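Local coordinates for Ctr9 protein (Myceliophthora thermophila, PDB 6AF0) that forms the TPR-rich solenoid of the Paf1 transcription elongation complex, assembling with Paf1 and Cdc73, and probably associates with RNA polymerase II, at residues Gly585-Glu589 / Arg617-Ile621; Leu894-Ala898 / Ile910-Ala914. All blocks are in the same frame, centred on the assembly; numbering follows the deposited sequence.

Overall arrangement
This chain is the TPR-repeat part of Ctr9, a predominantly helical solenoid. Contact 1 comes first along the chain. It joins helix 573-591 to helix 612-625, skipping over helix 594-607. Contact 2 follows near the C-terminal end and joins the last two helices, 877-899 and 907-934. The two share no helix. Their centres are 53 Å apart and their nearest atoms about 38 Å apart, so they do not touch. Contact 1 pairs near-parallel helices two apart in sequence; contact 2 pairs antiparallel neighbours. Both patterns recur in stacked helical hairpins. The Paf1 chain reaches both sites, as expected for partners wound together along an extended solenoid.

Contact 1: Gly585-Glu589 / Arg617-Ile621; sequences GRSYE and RLAYI
Both segments are helical, 585-589 within helix 573-591 and 617-621 within helix 612-625. Their axes run nearly parallel, at 21°, and come no closer than 12.0 Å. Long side chains therefore bridge the gap. CA atoms pair R586 with R617 (7.9 Å) and E589 with I621 (8.5 Å). R617 comes first, with chi1 to chi3 all m. Its NH2 gives a very short hydrogen bond to E589 OE2 (2.5 Å) within a salt bridge; NE adds a weak one to the same OE2 (3.1 Å). Its guanidinium stacks on that of R586, with centres 3.4 Å apart and planes at 18°. I621 then brings CG1 to 3.5 Å from E589 OE2. The pairing is as between first helices of successive TPR hairpins; 585-589 lies in a predicted TPR, and helix 612-625 probably opens the next hairpin. Y601, on the intervening helix, hydrogen-bonds E589 OE1. The R586 guanidinium also binds Paf1 backbone. The stacked arginines bring like charges together, and E589's carboxylate offsets that repulsion.

Contact 2: Leu894-Ala898 / Ile910-Ala914; sequences LDEIA and IEQRA
L894 and I910 bury the most surface here, 75 and 67 Å². Each segment is a helical turn, 894-898 in helix 877-899 and 910-914 in helix 907-934. The axes run antiparallel at 154° and approach to 9.0 Å. CA atoms pair L894 with A914 (6.4 Å) and A898 with I910 (6.2 Å). The contact is mainly apolar packing. L894 has chi1 m and chi2 p. Its CD2 lies 3.3 Å from R913 CB and 4.3 Å from A914 CB. This is an antiparallel helical hairpin, the building unit of TPR-like solenoids, and it ends the helical array of this chain. L894 also packs on A857 and I861 of helix 850-869. I910, likewise m then p, sends CG2 to 4.2 Å from L894 CB and 4.3 Å from I897 CG2. A898 and A914, with their small side chains, sit where the backbones come closest. D895 OD1 lies 3.5 Å from A914 CB, and A898 CB lies 3.9 Å from E911 OE2, which is salt-bridged to R907. No hydrogen bond crosses between the segments.

Contact 1: Gly585-Glu589 / Arg617-Ile621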
loop_
_atom_site.group_PDB
_atom_site.type_symbol
_atom_site.label_atom_id
_atom_site.label_comp_id
_atom_site.label_asym_id
_atom_site.label_seq_id
_atom_site.Cartn_x
_atom_site.Cartn_y
_atom_site.Cartn_z
ATOM N N GLY A 585 7.504 32.716 12.404
ATOM C CA GLY A 585 8.469 33.782 12.107
ATOM C C GLY A 585 9.068 33.628 10.731
ATOM O O GLY A 585 9.199 34.597 9.965
ATOM N N ARG A 586 9.410 32.382 10.425
ATOM C CA ARG A 586 9.904 32.005 9.112
ATOM C C ARG A 586 8.910 32.294 8.006
ATOM O O ARG A 586 9.301 32.675 6.918
ATOM C CB ARG A 586 10.237 30.513 9.091
ATOM C CG ARG A 586 11.104 30.098 7.915
ATOM C CD ARG A 586 12.499 30.639 8.065
ATOM N NE ARG A 586 13.262 30.504 6.839
ATOM C CZ ARG A 586 13.273 31.392 5.861
ATOM N NH1 ARG A 586 12.545 32.489 5.944
ATOM N NH2 ARG A 586 14.031 31.181 4.805
ATOM N N SER A 587 7.635 32.067 8.291
ATOM C CA SER A 587 6.566 32.284 7.333
ATOM C C SER A 587 6.377 33.760 7.096
ATOM O O SER A 587 6.276 34.195 5.952
ATOM C CB SER A 587 5.258 31.678 7.834
ATOM O OG SER A 587 4.309 31.654 6.792
ATOM N N TYR A 588 6.334 34.526 8.180
ATOM C CA TYR A 588 6.311 36.008 8.100
ATOM C C TYR A 588 7.456 36.509 7.243
ATOM O O TYR A 588 7.296 37.285 6.326
ATOM C CB TYR A 588 6.450 36.638 9.493
ATOM C CG TYR A 588 5.187 36.669 10.338
ATOM C CD1 TYR A 588 3.942 36.943 9.767
ATOM C CD2 TYR A 588 5.237 36.461 11.715
ATOM C CE1 TYR A 588 2.784 36.983 10.534
ATOM C CE2 TYR A 588 4.079 36.504 12.488
ATOM C CZ TYR A 588 2.857 36.771 11.894
ATOM O OH TYR A 588 1.707 36.820 12.648
ATOM N N GLU A 589 8.633 36.044 7.568
ATOM C CA GLU A 589 9.801 36.332 6.775
ATOM C C GLU A 589 9.634 36.022 5.280
ATOM O O GLU A 589 10.032 36.822 4.426
ATOM C CB GLU A 589 10.930 35.483 7.299
ATOM C CG GLU A 589 12.213 36.228 7.421
ATOM C CD GLU A 589 13.285 35.338 7.945
ATOM O OE1 GLU A 589 13.025 34.567 8.904
ATOM O OE2 GLU A 589 14.379 35.409 7.368
ATOM N N ARG A 617 18.333 32.947 11.777
ATOM C CA ARG A 617 17.438 33.727 10.896
ATOM C C ARG A 617 17.502 35.209 11.230
ATOM O O ARG A 617 17.491 36.051 10.345
ATOM C CB ARG A 617 15.985 33.232 10.957
ATOM C CG ARG A 617 15.770 31.856 10.327
ATOM C CD ARG A 617 16.364 31.723 8.926
ATOM N NE ARG A 617 15.953 32.805 8.039
ATOM C CZ ARG A 617 16.179 32.842 6.724
ATOM N NH1 ARG A 617 16.817 31.871 6.104
ATOM N NH2 ARG A 617 15.756 33.861 6.010
ATOM N N LEU A 618 17.589 35.534 12.511
ATOM C CA LEU A 618 17.726 36.929 12.913
ATOM C C LEU A 618 18.985 37.505 12.295
ATOM O O LEU A 618 18.960 38.572 11.729
ATOM C CB LEU A 618 17.736 37.087 14.436
ATOM C CG LEU A 618 16.352 37.148 15.096
ATOM C CD1 LEU A 618 16.490 37.101 16.605
ATOM C CD2 LEU A 618 15.551 38.381 14.679
ATOM N N ALA A 619 20.074 36.756 12.359
ATOM C CA ALA A 619 21.362 37.244 11.878
ATOM C C ALA A 619 21.385 37.407 10.356
ATOM O O ALA A 619 22.111 38.261 9.816
ATOM C CB ALA A 619 22.472 36.317 12.333
ATOM N N TYR A 620 20.590 36.601 9.663
ATOM C CA TYR A 620 20.494 36.735 8.226
ATOM C C TYR A 620 19.631 37.975 7.939
ATOM O O TYR A 620 20.018 38.842 7.128
ATOM C CB TYR A 620 19.935 35.458 7.576
ATOM C CG TYR A 620 19.505 35.673 6.148
ATOM C CD1 TYR A 620 20.448 35.846 5.137
ATOM C CD2 TYR A 620 18.159 35.765 5.822
ATOM C CE1 TYR A 620 20.049 36.076 3.826
ATOM C CE2 TYR A 620 17.751 35.990 4.526
ATOM C CZ TYR A 620 18.686 36.143 3.528
ATOM O OH TYR A 620 18.231 36.370 2.245
ATOM N N ILE A 621 18.478 38.059 8.614
ATOM C CA ILE A 621 17.592 39.238 8.511
ATOM C C ILE A 621 18.452 40.506 8.683
ATOM O O ILE A 621 18.294 41.518 7.983
ATOM C CB ILE A 621 16.470 39.210 9.585
ATOM C CG1 ILE A 621 15.313 38.283 9.189
ATOM C CG2 ILE A 621 15.919 40.604 9.821
ATOM C CD1 ILE A 621 14.277 38.094 10.280
#

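Contact 2: Leu894-Ala898 / Ile910-Ala914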
loop_
_atom_site.group_PDB
_atom_site.type_symbol
_atom_site.label_atom_id
_atom_site.label_comp_id
_atom_site.label_asym_id
_atom_site.label_seq_id
_atom_site.Cartn_x
_atom_site.Cartn_y
_atom_site.Cartn_z
ATOM N N LEU A 894 35.912 60.681 -26.430
ATOM C CA LEU A 894 37.271 60.210 -26.690
ATOM C C LEU A 894 38.316 61.244 -26.324
ATOM O O LEU A 894 39.381 60.902 -25.820
ATOM C CB LEU A 894 37.473 59.871 -28.166
ATOM C CG LEU A 894 37.146 58.458 -28.639
ATOM C CD1 LEU A 894 35.653 58.286 -28.733
ATOM C CD2 LEU A 894 37.763 58.203 -30.001
ATOM N N ASP A 895 38.026 62.504 -26.639
ATOM C CA ASP A 895 38.999 63.575 -26.434
ATOM C C ASP A 895 39.242 63.747 -24.953
ATOM O O ASP A 895 40.390 63.814 -24.517
ATOM C CB ASP A 895 38.545 64.890 -27.081
ATOM C CG ASP A 895 38.928 64.988 -28.553
ATOM O OD1 ASP A 895 39.710 64.148 -29.053
ATOM O OD2 ASP A 895 38.446 65.927 -29.208
ATOM N N GLU A 896 38.164 63.780 -24.178
ATOM C CA GLU A 896 38.301 63.860 -22.714
ATOM C C GLU A 896 39.133 62.696 -22.152
ATOM O O GLU A 896 40.014 62.905 -21.320
ATOM C CB GLU A 896 36.939 63.978 -21.996
ATOM C CG GLU A 896 36.741 65.348 -21.348
ATOM C CD GLU A 896 35.507 65.448 -20.456
ATOM O OE1 GLU A 896 35.057 64.410 -19.928
ATOM O OE2 GLU A 896 34.984 66.571 -20.267
ATOM N N ILE A 897 38.864 61.489 -22.643
ATOM C CA ILE A 897 39.573 60.282 -22.208
ATOM C C ILE A 897 41.071 60.387 -22.448
ATOM O O ILE A 897 41.867 59.925 -21.637
ATOM C CB ILE A 897 39.054 59.024 -22.924
ATOM C CG1 ILE A 897 37.589 58.752 -22.529
ATOM C CG2 ILE A 897 39.952 57.834 -22.604
ATOM C CD1 ILE A 897 37.042 57.421 -23.005
ATOM N N ALA A 898 41.442 60.976 -23.578
ATOM C CA ALA A 898 42.846 61.228 -23.907
ATOM C C ALA A 898 43.543 61.969 -22.774
ATOM O O ALA A 898 44.633 61.581 -22.353
ATOM C CB ALA A 898 42.952 62.040 -25.191
ATOM N N ILE A 910 43.872 56.261 -28.426
ATOM C CA ILE A 910 42.566 56.909 -28.281
ATOM C C ILE A 910 42.519 58.151 -29.159
ATOM O O ILE A 910 41.531 58.399 -29.841
ATOM C CB ILE A 910 42.236 57.260 -26.810
ATOM C CG1 ILE A 910 41.750 56.030 -26.054
ATOM C CG2 ILE A 910 41.102 58.271 -26.706
ATOM C CD1 ILE A 910 42.708 54.870 -26.073
ATOM N N GLU A 911 43.586 58.934 -29.149
ATOM C CA GLU A 911 43.658 60.095 -30.052
ATOM C C GLU A 911 43.581 59.652 -31.508
ATOM O O GLU A 911 42.876 60.266 -32.305
ATOM C CB GLU A 911 44.887 60.986 -29.817
ATOM C CG GLU A 911 46.045 60.355 -29.074
ATOM C CD GLU A 911 46.787 61.337 -28.206
ATOM O OE1 GLU A 911 48.038 61.362 -28.291
ATOM O OE2 GLU A 911 46.107 62.065 -27.439
ATOM N N GLN A 912 44.278 58.571 -31.839
ATOM C CA GLN A 912 44.208 57.984 -33.184
ATOM C C GLN A 912 42.778 57.687 -33.615
ATOM O O GLN A 912 42.413 57.897 -34.772
ATOM C CB GLN A 912 45.006 56.690 -33.238
ATOM C CG GLN A 912 46.506 56.892 -33.176
ATOM C CD GLN A 912 47.133 56.997 -34.539
ATOM O OE1 GLN A 912 46.435 57.105 -35.543
ATOM N NE2 GLN A 912 48.460 56.976 -34.583
ATOM N N ARG A 913 41.984 57.168 -32.686
ATOM C CA ARG A 913 40.547 56.970 -32.916
ATOM C C ARG A 913 39.801 58.275 -33.154
ATOM O O ARG A 913 38.848 58.319 -33.940
ATOM C CB ARG A 913 39.894 56.282 -31.720
ATOM C CG ARG A 913 40.016 54.780 -31.720
ATOM C CD ARG A 913 38.684 54.110 -31.995
ATOM N NE ARG A 913 38.940 52.767 -32.493
ATOM C CZ ARG A 913 38.103 52.065 -33.238
ATOM N NH1 ARG A 913 36.916 52.565 -33.584
ATOM N NH2 ARG A 913 38.464 50.855 -33.644
ATOM N N ALA A 914 40.200 59.320 -32.434
ATOM C CA ALA A 914 39.583 60.630 -32.593
ATOM C C ALA A 914 39.977 61.236 -33.923
ATOM O O ALA A 914 39.143 61.791 -34.611
ATOM C CB ALA A 914 39.970 61.556 -31.450
#